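Local coordinates for malonyl CoA-acyl carrier protein transacylase (Burkholderia pseudomallei, PDB 3G87) that probably transfers the malonyl group from malonyl-CoA to holo acyl carrier protein, releasing free CoA, at residues F61-L66 and A115-L120; Q35-A38 and Y42-R45; T159-V164 and R288-A293. All coordinates share one frame; numbering follows the deposited sequence.

Interaction 1 (F61-L66 and A115-L120); sequences FTQPAL and ARRAEL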
ATOM      1  N   PHE A  61      -3.881   7.320  11.635  1.00 19.58           N
ATOM      2  CA  PHE A  61      -5.124   7.802  11.021  1.00 19.61           C
ATOM      3  C   PHE A  61      -5.134   7.629   9.496  1.00 19.25           C
ATOM      4  O   PHE A  61      -6.135   7.235   8.908  1.00 20.13           O
ATOM      5  CB  PHE A  61      -5.384   9.299  11.355  1.00 19.24           C
ATOM      6  CG  PHE A  61      -5.540   9.584  12.846  1.00 21.08           C
ATOM      7  CD1 PHE A  61      -6.717   9.256  13.512  1.00 19.25           C
ATOM      8  CD2 PHE A  61      -4.503  10.192  13.570  1.00 18.91           C
ATOM      9  CE1 PHE A  61      -6.837   9.493  14.878  1.00 21.35           C
ATOM     10  CE2 PHE A  61      -4.630  10.444  14.910  1.00 18.13           C
ATOM     11  CZ  PHE A  61      -5.773  10.080  15.575  1.00 21.09           C
ATOM     12  N   THR A  62      -4.044   7.901   8.852  1.00 18.17           N
ATOM     13  CA  THR A  62      -3.938   7.684   7.428  1.00 18.02           C
ATOM     14  C   THR A  62      -4.462   6.339   6.940  1.00 17.34           C
ATOM     15  O   THR A  62      -5.109   6.255   5.944  1.00 17.28           O
ATOM     16  CB  THR A  62      -2.490   7.761   6.986  1.00 17.13           C
ATOM     17  OG1 THR A  62      -1.881   8.897   7.534  1.00 16.19           O
ATOM     18  CG2 THR A  62      -2.429   7.869   5.525  1.00 19.05           C
ATOM     19  N   GLN A  63      -4.132   5.307   7.684  1.00 17.12           N
ATOM     20  CA  GLN A  63      -4.369   3.937   7.307  1.00 17.41           C
ATOM     21  C   GLN A  63      -5.837   3.516   7.333  1.00 17.87           C
ATOM     22  O   GLN A  63      -6.306   2.992   6.364  1.00 19.07           O
ATOM     23  CB  GLN A  63      -3.453   3.009   8.082  1.00 16.63           C
ATOM     24  CG  GLN A  63      -2.039   2.886   7.532  1.00 17.63           C
ATOM     25  CD  GLN A  63      -1.258   1.772   8.131  1.00 21.91           C
ATOM     26  OE1 GLN A  63      -0.198   1.974   8.641  1.00 27.10           O
ATOM     27  NE2 GLN A  63      -1.797   0.597   8.100  1.00 22.20           N
ATOM     28  N   PRO A  64      -6.548   3.810   8.417  1.00 17.65           N
ATOM     29  CA  PRO A  64      -7.979   3.610   8.432  1.00 17.65           C
ATOM     30  C   PRO A  64      -8.689   4.463   7.431  1.00 17.11           C
ATOM     31  O   PRO A  64      -9.603   3.974   6.882  1.00 16.98           O
ATOM     32  CB  PRO A  64      -8.361   4.010   9.836  1.00 18.58           C
ATOM     33  CG  PRO A  64      -7.226   3.828  10.577  1.00 18.01           C
ATOM     34  CD  PRO A  64      -6.099   4.145   9.763  1.00 19.10           C
ATOM     35  N   ALA A  65      -8.232   5.683   7.211  1.00 16.57           N
ATOM     36  CA  ALA A  65      -8.772   6.588   6.182  1.00 15.73           C
ATOM     37  C   ALA A  65      -8.689   6.001   4.791  1.00 15.02           C
ATOM     38  O   ALA A  65      -9.680   5.946   4.074  1.00 14.85           O
ATOM     39  CB  ALA A  65      -8.054   7.919   6.213  1.00 15.24           C
ATOM     40  N   LEU A  66      -7.500   5.574   4.401  1.00 14.72           N
ATOM     41  CA  LEU A  66      -7.304   4.902   3.121  1.00 14.63           C
ATOM     42  C   LEU A  66      -8.196   3.691   2.947  1.00 14.79           C
ATOM     43  O   LEU A  66      -8.910   3.581   1.945  1.00 15.08           O
ATOM     44  CB  LEU A  66      -5.842   4.495   2.970  1.00 14.13           C
ATOM     45  CG  LEU A  66      -4.901   5.697   2.810  1.00 16.42           C
ATOM     46  CD1 LEU A  66      -3.444   5.209   2.925  1.00 18.54           C
ATOM     47  CD2 LEU A  66      -5.147   6.471   1.493  1.00 13.90           C
ATOM     48  N   ALA A 115      -6.476  -0.849  11.934  1.00 17.42           N
ATOM     49  CA  ALA A 115      -6.291  -0.111  13.140  1.00 17.47           C
ATOM     50  C   ALA A 115      -5.169  -0.655  14.017  1.00 17.14           C
ATOM     51  O   ALA A 115      -4.427   0.080  14.507  1.00 18.35           O
ATOM     52  CB  ALA A 115      -7.546   0.022  13.878  1.00 16.80           C
ATOM     53  N   ARG A 116      -5.033  -1.946  14.157  1.00 16.60           N
ATOM     54  CA  ARG A 116      -3.909  -2.492  14.890  1.00 17.07           C
ATOM     55  C   ARG A 116      -2.604  -2.284  14.149  1.00 17.34           C
ATOM     56  O   ARG A 116      -1.652  -1.903  14.733  1.00 17.95           O
ATOM     57  CB  ARG A 116      -4.124  -3.958  15.280  1.00 14.95           C
ATOM     58  CG  ARG A 116      -3.031  -4.615  16.079  1.00 15.59           C
ATOM     59  CD  ARG A 116      -3.328  -4.757  17.509  1.00 16.95           C
ATOM     60  NE  ARG A 116      -3.894  -3.548  18.060  1.00 18.64           N
ATOM     61  CZ  ARG A 116      -3.284  -2.627  18.800  1.00 22.25           C
ATOM     62  NH1 ARG A 116      -3.952  -1.598  19.206  1.00 15.87           N
ATOM     63  NH2 ARG A 116      -2.066  -2.722  19.185  1.00 24.51           N
ATOM     64  N   ARG A 117      -2.596  -2.511  12.855  1.00 17.49           N
ATOM     65  CA  ARG A 117      -1.439  -2.270  12.028  1.00 17.99           C
ATOM     66  C   ARG A 117      -0.964  -0.826  12.099  1.00 18.20           C
ATOM     67  O   ARG A 117       0.169  -0.564  12.251  1.00 17.04           O
ATOM     68  CB  ARG A 117      -1.707  -2.692  10.588  1.00 17.78           C
ATOM     69  CG  ARG A 117      -0.571  -2.460   9.650  1.00 19.91           C
ATOM     70  CD  ARG A 117      -0.991  -2.635   8.262  1.00 23.12           C
ATOM     71  NE  ARG A 117       0.063  -2.941   7.329  1.00 23.07           N
ATOM     72  CZ  ARG A 117       0.478  -2.124   6.388  1.00 20.58           C
ATOM     73  NH1 ARG A 117      -0.013  -0.926   6.314  1.00 15.93           N
ATOM     74  NH2 ARG A 117       1.388  -2.497   5.563  1.00 14.48           N
ATOM     75  N   ALA A 118      -1.904   0.075  12.020  1.00 19.18           N
ATOM     76  CA  ALA A 118      -1.651   1.478  11.974  1.00 21.06           C
ATOM     77  C   ALA A 118      -1.183   1.998  13.303  1.00 21.53           C
ATOM     78  O   ALA A 118      -0.277   2.767  13.349  1.00 23.21           O
ATOM     79  CB  ALA A 118      -2.859   2.228  11.477  1.00 20.20           C
ATOM     80  N   GLU A 119      -1.791   1.531  14.372  1.00 21.38           N
ATOM     81  CA  GLU A 119      -1.311   1.839  15.729  1.00 21.11           C
ATOM     82  C   GLU A 119       0.119   1.381  15.960  1.00 21.01           C
ATOM     83  O   GLU A 119       0.938   2.198  16.403  1.00 21.27           O
ATOM     84  CB  GLU A 119      -2.239   1.262  16.798  1.00 20.59           C
ATOM     85  CG  GLU A 119      -1.698   1.392  18.199  1.00 22.26           C
ATOM     86  CD  GLU A 119      -1.404   2.836  18.629  1.00 23.99           C
ATOM     87  OE1 GLU A 119      -2.102   3.753  18.172  1.00 24.50           O
ATOM     88  OE2 GLU A 119      -0.466   3.066  19.441  1.00 24.71           O
ATOM     89  N   LEU A 120       0.448   0.116  15.647  1.00 20.47           N
ATOM     90  CA  LEU A 120       1.832  -0.348  15.886  1.00 20.55           C
ATOM     91  C   LEU A 120       2.858   0.417  15.019  1.00 22.39           C
ATOM     92  O   LEU A 120       3.941   0.860  15.506  1.00 22.88           O
ATOM     93  CB  LEU A 120       1.995  -1.855  15.660  1.00 19.19           C
ATOM     94  CG  LEU A 120       1.117  -2.745  16.527  1.00 20.35           C
ATOM     95  CD1 LEU A 120       0.905  -4.106  15.843  1.00 16.94           C
ATOM     96  CD2 LEU A 120       1.717  -2.906  17.923  1.00 18.60           C
TER
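With CG of R117 swung opposite its backbone N (chi1 179°) and the chain straight from CG to NE, the arginine runs out beside helix 61-66 and meets the side chain of Q63. The two side chains cross at about a right angle, and the amide of Q63 reaches the guanidinium at its edge, with the planes of the two groups turned 73° apart. Nearer the helix backbones the packing is apolar. A118 directs its methyl at the partner helix, where CB of Q63 lies 3.5 Å from CB of A118 and CD of P64 lies 4.1 Å from the same methyl. So small a residue at the interface is compatible with an axis separation of 8.5 Å, the helix segments running nearly antiparallel at 155°. P64, whose ring nitrogen can donate no helical hydrogen bond, sits at a kink of helix 61-66. All four touching residues are buried. Beyond the contact, R117 NH2 hydrogen-bonds to S92 OG and weakly to Q244 OE1. S92 lies in a GxSxG sequence, so a buried helix pair carries an arginine to what is probably the nucleophile elbow of the acyltransferase fold.

Interaction 2 (Q35-A38 and Y42-R45); sequences QADA and YSIR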
ATOM      1  N   GLN A  35     -20.487   1.475  10.989  1.00 21.02           N
ATOM      2  CA  GLN A  35     -19.663   0.358  11.432  1.00 21.76           C
ATOM      3  C   GLN A  35     -18.217   0.793  11.655  1.00 21.54           C
ATOM      4  O   GLN A  35     -17.553   0.310  12.572  1.00 21.36           O
ATOM      5  CB  GLN A  35     -19.655  -0.809  10.416  1.00 22.27           C
ATOM      6  CG  GLN A  35     -20.962  -1.512  10.293  1.00 24.44           C
ATOM      7  CD  GLN A  35     -20.947  -2.572   9.203  1.00 28.24           C
ATOM      8  OE1 GLN A  35     -19.958  -2.765   8.462  1.00 27.73           O
ATOM      9  NE2 GLN A  35     -22.050  -3.285   9.111  1.00 29.43           N
ATOM     10  N   ALA A  36     -17.720   1.672  10.790  1.00 21.08           N
ATOM     11  CA  ALA A  36     -16.325   2.090  10.890  1.00 20.83           C
ATOM     12  C   ALA A  36     -16.156   3.018  12.099  1.00 21.02           C
ATOM     13  O   ALA A  36     -15.200   2.846  12.846  1.00 20.10           O
ATOM     14  CB  ALA A  36     -15.828   2.766   9.571  1.00 19.68           C
ATOM     15  N   ASP A  37     -17.071   3.984  12.302  1.00 21.87           N
ATOM     16  CA  ASP A  37     -16.978   4.819  13.521  1.00 22.78           C
ATOM     17  C   ASP A  37     -17.015   3.957  14.775  1.00 22.66           C
ATOM     18  O   ASP A  37     -16.319   4.257  15.741  1.00 23.75           O
ATOM     19  CB  ASP A  37     -18.093   5.849  13.651  1.00 22.86           C
ATOM     20  CG  ASP A  37     -18.217   6.747  12.463  1.00 24.31           C
ATOM     21  OD1 ASP A  37     -17.207   6.882  11.722  1.00 21.27           O
ATOM     22  OD2 ASP A  37     -19.349   7.302  12.291  1.00 24.36           O
ATOM     23  N   ALA A  38     -17.816   2.896  14.804  1.00 22.08           N
ATOM     24  CA  ALA A  38     -17.858   2.116  16.053  1.00 21.97           C
ATOM     25  C   ALA A  38     -16.566   1.331  16.301  1.00 22.73           C
ATOM     26  O   ALA A  38     -16.212   1.052  17.453  1.00 22.86           O
ATOM     27  CB  ALA A  38     -19.117   1.201  16.111  1.00 21.83           C
ATOM     28  N   TYR A  42     -14.106   7.104  16.474  1.00 23.19           N
ATOM     29  CA  TYR A  42     -14.200   8.498  16.020  1.00 21.62           C
ATOM     30  C   TYR A  42     -14.872   8.534  14.662  1.00 22.03           C
ATOM     31  O   TYR A  42     -15.102   7.475  14.054  1.00 23.37           O
ATOM     32  CB  TYR A  42     -12.811   9.147  15.975  1.00 21.22           C
ATOM     33  CG  TYR A  42     -11.792   8.436  15.127  1.00 19.61           C
ATOM     34  CD1 TYR A  42     -11.855   8.515  13.720  1.00 20.88           C
ATOM     35  CD2 TYR A  42     -10.752   7.724  15.712  1.00 18.71           C
ATOM     36  CE1 TYR A  42     -10.944   7.889  12.917  1.00 19.75           C
ATOM     37  CE2 TYR A  42      -9.821   7.094  14.930  1.00 20.93           C
ATOM     38  CZ  TYR A  42      -9.920   7.180  13.507  1.00 21.96           C
ATOM     39  OH  TYR A  42      -8.999   6.571  12.687  1.00 18.76           O
ATOM     40  N   SER A  43     -15.201   9.720  14.163  1.00 20.61           N
ATOM     41  CA  SER A  43     -15.913   9.791  12.896  1.00 19.14           C
ATOM     42  C   SER A  43     -14.942   9.645  11.737  1.00 18.08           C
ATOM     43  O   SER A  43     -14.035  10.443  11.594  1.00 17.75           O
ATOM     44  CB  SER A  43     -16.666  11.112  12.749  1.00 20.25           C
ATOM     45  OG  SER A  43     -17.412  11.131  11.512  1.00 19.58           O
ATOM     46  N   ILE A  44     -15.129   8.617  10.923  1.00 17.00           N
ATOM     47  CA  ILE A  44     -14.277   8.396   9.790  1.00 16.05           C
ATOM     48  C   ILE A  44     -14.527   9.485   8.733  1.00 16.55           C
ATOM     49  O   ILE A  44     -13.618   9.894   7.991  1.00 15.67           O
ATOM     50  CB  ILE A  44     -14.469   6.925   9.258  1.00 16.30           C
ATOM     51  CG1 ILE A  44     -13.462   6.582   8.160  1.00 15.52           C
ATOM     52  CG2 ILE A  44     -15.835   6.698   8.678  1.00 16.44           C
ATOM     53  CD1 ILE A  44     -11.976   6.691   8.548  1.00 19.65           C
ATOM     54  N   ARG A  45     -15.775   9.972   8.678  1.00 17.00           N
ATOM     55  CA  ARG A  45     -16.156  10.931   7.634  1.00 16.98           C
ATOM     56  C   ARG A  45     -15.524  12.275   7.940  1.00 17.20           C
ATOM     57  O   ARG A  45     -15.053  12.949   7.037  1.00 16.75           O
ATOM     58  CB  ARG A  45     -17.693  11.081   7.511  1.00 16.92           C
ATOM     59  CG  ARG A  45     -18.077  12.038   6.360  1.00 13.15           C
ATOM     60  CD  ARG A  45     -19.528  12.517   6.468  1.00 17.71           C
ATOM     61  NE  ARG A  45     -19.885  13.298   5.297  1.00 18.78           N
ATOM     62  CZ  ARG A  45     -19.616  14.573   5.113  1.00 19.52           C
ATOM     63  NH1 ARG A  45     -19.026  15.272   6.072  1.00 18.47           N
ATOM     64  NH2 ARG A  45     -19.968  15.144   3.948  1.00 21.64           N
TER
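Across the short connection between the consecutive helices 30-40 and 44-50, the backbones of D37 and S43 come together, their CA atoms 5.1 Å apart, as the chain leaves one helix, passes through an extended Y42 and enters the next. The junction illustrates how a side chain of one helix can accept from the first turn of its successor. CG of D37 lies beside its backbone N (chi1 -55°), a rotation that carries the carboxylate across the gap, and OD1 accepts a hydrogen bond from I44 N at 2.8 Å. The bond is nearly straight, 171° at the hydrogen, and arrives on the syn side of the carboxylate, 33° out of its plane. I44 is the first residue of helix 44-50, so the carboxylate meets an amide at the helix start, a place where the helix dipole would be expected to suit a negative charge. S43 holds the N-cap position, and its OG makes a weak hydrogen bond to A46 N, so two side chains take up two amides of the first turn, I44 N and A46 N. The backbone of Y42 presses close as well. Its carbonyl O lies 3.3 Å from CA of D37 in a CA-H...O contact. The same O stands 3.2 Å from OD1 of D37, but both are acceptors and no bond joins them. Apolar packing lies beside the D37 hydrogen bond, in the buried part of the junction, where A36 turns its methyl toward I44. I44 also touches F26 of helix 25-28 and V68 of helix 59-81, while A36 rests on L111 of helix 107-123, so the junction is packed against three other helices. Between the two segments the apolar link is a single pair of methyls, with CB of A36 4.0 Å from CG2 of I44.

Interaction 3 (T159-V164 and R288-A293); sequences TPSQLV and RRQTPA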
ATOM      1  N   THR A 159       8.573   1.536  -9.637  1.00 18.85           N
ATOM      2  CA  THR A 159       8.761   1.433 -11.101  1.00 20.08           C
ATOM      3  C   THR A 159      10.251   1.368 -11.270  1.00 21.47           C
ATOM      4  O   THR A 159      10.950   1.689 -10.316  1.00 21.43           O
ATOM      5  CB  THR A 159       8.217   2.656 -11.909  1.00 19.61           C
ATOM      6  OG1 THR A 159       9.197   3.704 -11.929  1.00 18.62           O
ATOM      7  CG2 THR A 159       6.860   3.168 -11.333  1.00 17.10           C
ATOM      8  N   PRO A 160      10.762   1.034 -12.424  1.00 23.75           N
ATOM      9  CA  PRO A 160      12.201   0.941 -12.551  1.00 25.02           C
ATOM     10  C   PRO A 160      12.995   2.184 -12.205  1.00 26.43           C
ATOM     11  O   PRO A 160      14.137   2.063 -11.820  1.00 27.60           O
ATOM     12  CB  PRO A 160      12.377   0.509 -13.969  1.00 24.93           C
ATOM     13  CG  PRO A 160      11.163  -0.237 -14.226  1.00 25.67           C
ATOM     14  CD  PRO A 160      10.111   0.520 -13.623  1.00 23.33           C
ATOM     15  N   SER A 161      12.373   3.337 -12.275  1.00 27.21           N
ATOM     16  CA  SER A 161      12.996   4.586 -11.928  1.00 28.03           C
ATOM     17  C   SER A 161      12.434   5.222 -10.693  1.00 28.26           C
ATOM     18  O   SER A 161      12.682   6.366 -10.455  1.00 28.92           O
ATOM     19  CB  SER A 161      12.846   5.561 -13.051  1.00 28.27           C
ATOM     20  OG  SER A 161      11.501   5.649 -13.423  1.00 30.05           O
ATOM     21  N   GLN A 162      11.682   4.477  -9.910  1.00 27.74           N
ATOM     22  CA  GLN A 162      11.057   5.018  -8.729  1.00 27.20           C
ATOM     23  C   GLN A 162      11.008   4.067  -7.582  1.00 26.23           C
ATOM     24  O   GLN A 162      10.312   3.120  -7.612  1.00 25.10           O
ATOM     25  CB  GLN A 162       9.676   5.546  -9.037  1.00 27.87           C
ATOM     26  CG  GLN A 162       9.640   6.557 -10.139  1.00 32.27           C
ATOM     27  CD  GLN A 162       8.270   6.777 -10.653  1.00 36.73           C
ATOM     28  OE1 GLN A 162       7.984   6.489 -11.781  1.00 38.22           O
ATOM     29  NE2 GLN A 162       7.408   7.250  -9.807  1.00 34.48           N
ATOM     30  N   LEU A 163      11.783   4.352  -6.566  1.00 25.03           N
ATOM     31  CA  LEU A 163      11.975   3.464  -5.459  1.00 23.84           C
ATOM     32  C   LEU A 163      11.977   4.297  -4.232  1.00 23.50           C
ATOM     33  O   LEU A 163      12.261   5.444  -4.298  1.00 23.07           O
ATOM     34  CB  LEU A 163      13.285   2.693  -5.581  1.00 23.57           C
ATOM     35  CG  LEU A 163      13.550   1.861  -6.831  1.00 25.43           C
ATOM     36  CD1 LEU A 163      14.294   2.525  -7.865  1.00 23.23           C
ATOM     37  CD2 LEU A 163      14.068   0.500  -6.642  1.00 23.61           C
ATOM     38  N   VAL A 164      11.626   3.677  -3.120  1.00 23.11           N
ATOM     39  CA  VAL A 164      11.607   4.287  -1.818  1.00 22.07           C
ATOM     40  C   VAL A 164      12.555   3.611  -0.862  1.00 21.54           C
ATOM     41  O   VAL A 164      12.619   2.444  -0.770  1.00 21.74           O
ATOM     42  CB  VAL A 164      10.187   4.298  -1.209  1.00 22.31           C
ATOM     43  CG1 VAL A 164      10.103   5.168  -0.035  1.00 22.30           C
ATOM     44  CG2 VAL A 164       9.217   4.659  -2.176  1.00 20.04           C
ATOM     45  N   ARG A 288       4.443  -0.143 -17.649  1.00 26.67           N
ATOM     46  CA  ARG A 288       4.119  -0.599 -18.993  1.00 29.48           C
ATOM     47  C   ARG A 288       4.962   0.054 -20.099  1.00 31.05           C
ATOM     48  O   ARG A 288       5.363  -0.588 -20.997  1.00 29.92           O
ATOM     49  CB  ARG A 288       2.624  -0.455 -19.322  1.00 28.68           C
ATOM     50  CG  ARG A 288       1.677  -1.283 -18.483  1.00 30.40           C
ATOM     51  CD  ARG A 288       0.253  -1.280 -18.937  1.00 25.58           C
ATOM     52  NE  ARG A 288       0.034  -2.389 -19.815  1.00 26.25           N
ATOM     53  CZ  ARG A 288      -1.098  -2.978 -20.072  1.00 24.41           C
ATOM     54  NH1 ARG A 288      -1.065  -3.978 -20.839  1.00 26.86           N
ATOM     55  NH2 ARG A 288      -2.222  -2.587 -19.619  1.00 23.28           N
ATOM     56  N   ARG A 289       5.240   1.325 -19.992  1.00 34.39           N
ATOM     57  CA  ARG A 289       6.084   1.999 -20.942  1.00 38.01           C
ATOM     58  C   ARG A 289       7.489   1.438 -20.930  1.00 39.77           C
ATOM     59  O   ARG A 289       8.112   1.344 -21.933  1.00 39.71           O
ATOM     60  CB  ARG A 289       6.086   3.496 -20.664  1.00 37.64           C
ATOM     61  CG  ARG A 289       6.340   4.344 -21.838  1.00 40.53           C
ATOM     62  CD  ARG A 289       6.660   5.758 -21.458  1.00 46.93           C
ATOM     63  NE  ARG A 289       7.865   5.938 -20.673  1.00 51.79           N
ATOM     64  CZ  ARG A 289       7.886   6.365 -19.422  1.00 53.76           C
ATOM     65  NH1 ARG A 289       6.755   6.639 -18.830  1.00 53.88           N
ATOM     66  NH2 ARG A 289       9.033   6.513 -18.770  1.00 52.66           N
ATOM     67  N   GLN A 290       7.961   1.074 -19.760  1.00 42.56           N
ATOM     68  CA  GLN A 290       9.214   0.387 -19.586  1.00 45.70           C
ATOM     69  C   GLN A 290       8.805  -1.072 -19.806  1.00 47.68           C
ATOM     70  O   GLN A 290       7.759  -1.318 -20.263  1.00 48.48           O
ATOM     71  CB  GLN A 290       9.860   0.756 -18.240  1.00 45.66           C
ATOM     72  CG  GLN A 290      10.102   2.326 -18.005  1.00 49.12           C
ATOM     73  CD  GLN A 290      10.394   2.810 -16.546  1.00 51.50           C
ATOM     74  OE1 GLN A 290       9.765   2.378 -15.608  1.00 49.84           O
ATOM     75  NE2 GLN A 290      11.304   3.740 -16.388  1.00 51.94           N
ATOM     76  N   THR A 291       9.601  -2.071 -19.578  1.00 50.63           N
ATOM     77  CA  THR A 291       9.059  -3.405 -19.862  1.00 53.60           C
ATOM     78  C   THR A 291       8.721  -3.685 -21.349  1.00 56.03           C
ATOM     79  O   THR A 291       7.558  -3.778 -21.736  1.00 55.68           O
ATOM     80  CB  THR A 291       7.777  -3.757 -19.017  1.00 53.40           C
ATOM     81  OG1 THR A 291       7.901  -3.369 -17.645  1.00 51.93           O
ATOM     82  CG2 THR A 291       7.581  -5.202 -19.032  1.00 53.53           C
ATOM     83  N   PRO A 292       9.752  -3.882 -22.156  1.00 58.39           N
ATOM     84  CA  PRO A 292       9.586  -3.908 -23.613  1.00 59.80           C
ATOM     85  C   PRO A 292       8.633  -5.046 -23.979  1.00 61.00           C
ATOM     86  O   PRO A 292       8.627  -6.101 -23.305  1.00 61.09           O
ATOM     87  CB  PRO A 292      11.014  -4.156 -24.136  1.00 60.02           C
ATOM     88  CG  PRO A 292      11.673  -4.953 -23.048  1.00 59.25           C
ATOM     89  CD  PRO A 292      11.068  -4.424 -21.743  1.00 59.18           C
ATOM     90  N   ALA A 293       7.821  -4.814 -25.015  1.00 62.05           N
ATOM     91  CA  ALA A 293       6.648  -5.645 -25.259  1.00 62.77           C
ATOM     92  C   ALA A 293       6.359  -5.891 -26.744  1.00 63.24           C
ATOM     93  O   ALA A 293       5.250  -6.307 -27.110  1.00 63.49           O
ATOM     94  CB  ALA A 293       5.443  -5.013 -24.577  1.00 63.06           C
TER
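A two-residue beta hairpin of the ferredoxin-like small subdomain, with a type I turn from T159 to Q162, meets Q290 where helix 279-289 of the larger subdomain ends. The turn joins strands 153-159 and 162-168, and is closed by T159 N to Q162 O at 3.1 Å and Q162 N to T159 O at 2.9 Å. CG of Q290 lies beside the backbone N (chi1 -56°) and the chain beyond is extended, which brings the amide up to the turn. There the side chains of P160 and Q290 approach from opposite directions. CD of Q290 comes to 3.7 Å from CD of P160, but OE1 is modelled too close to the ring, so this approach is doubtful. NE2 of Q290 stands 3.5 Å from OG of S161, without a hydrogen bond. The proline also touches C252 and R256 of helix 251-264, while T159 and Q162 touch L283 and T286 of helix 279-289, so the turn packs on two helices. Within the hairpin, T159 OG1 is held by two bonds: it accepts from S161 N at 3.2 Å in an ST turn and donates to Q162 OE1 at 3.0 Å, standing 46° out of that amide's carbonyl plane.

Interactions 1 and 2 adjoin, their centres 13 Å apart, with helix 44-50 leading along the chain into helix 59-81. The hydroxyl of Y42 packs on F61 and P64, and CD1 of I44 touches P64 and A65. Interaction 1 is wholly buried and joins helices distant in sequence by the packing of Q63 and P64 on a small alanine, with an arginine crossing Q63; interaction 2 is partly buried and joins neighbours in the chain by a carboxylate that accepts a backbone N-H at the next helix start. Interaction 3 lies across the chain's centre, about 29 Å from interaction 1 between centres. There the subdomains meet near the surface through a glutamine set loosely against a turn, with no hydrogen bond between the segments.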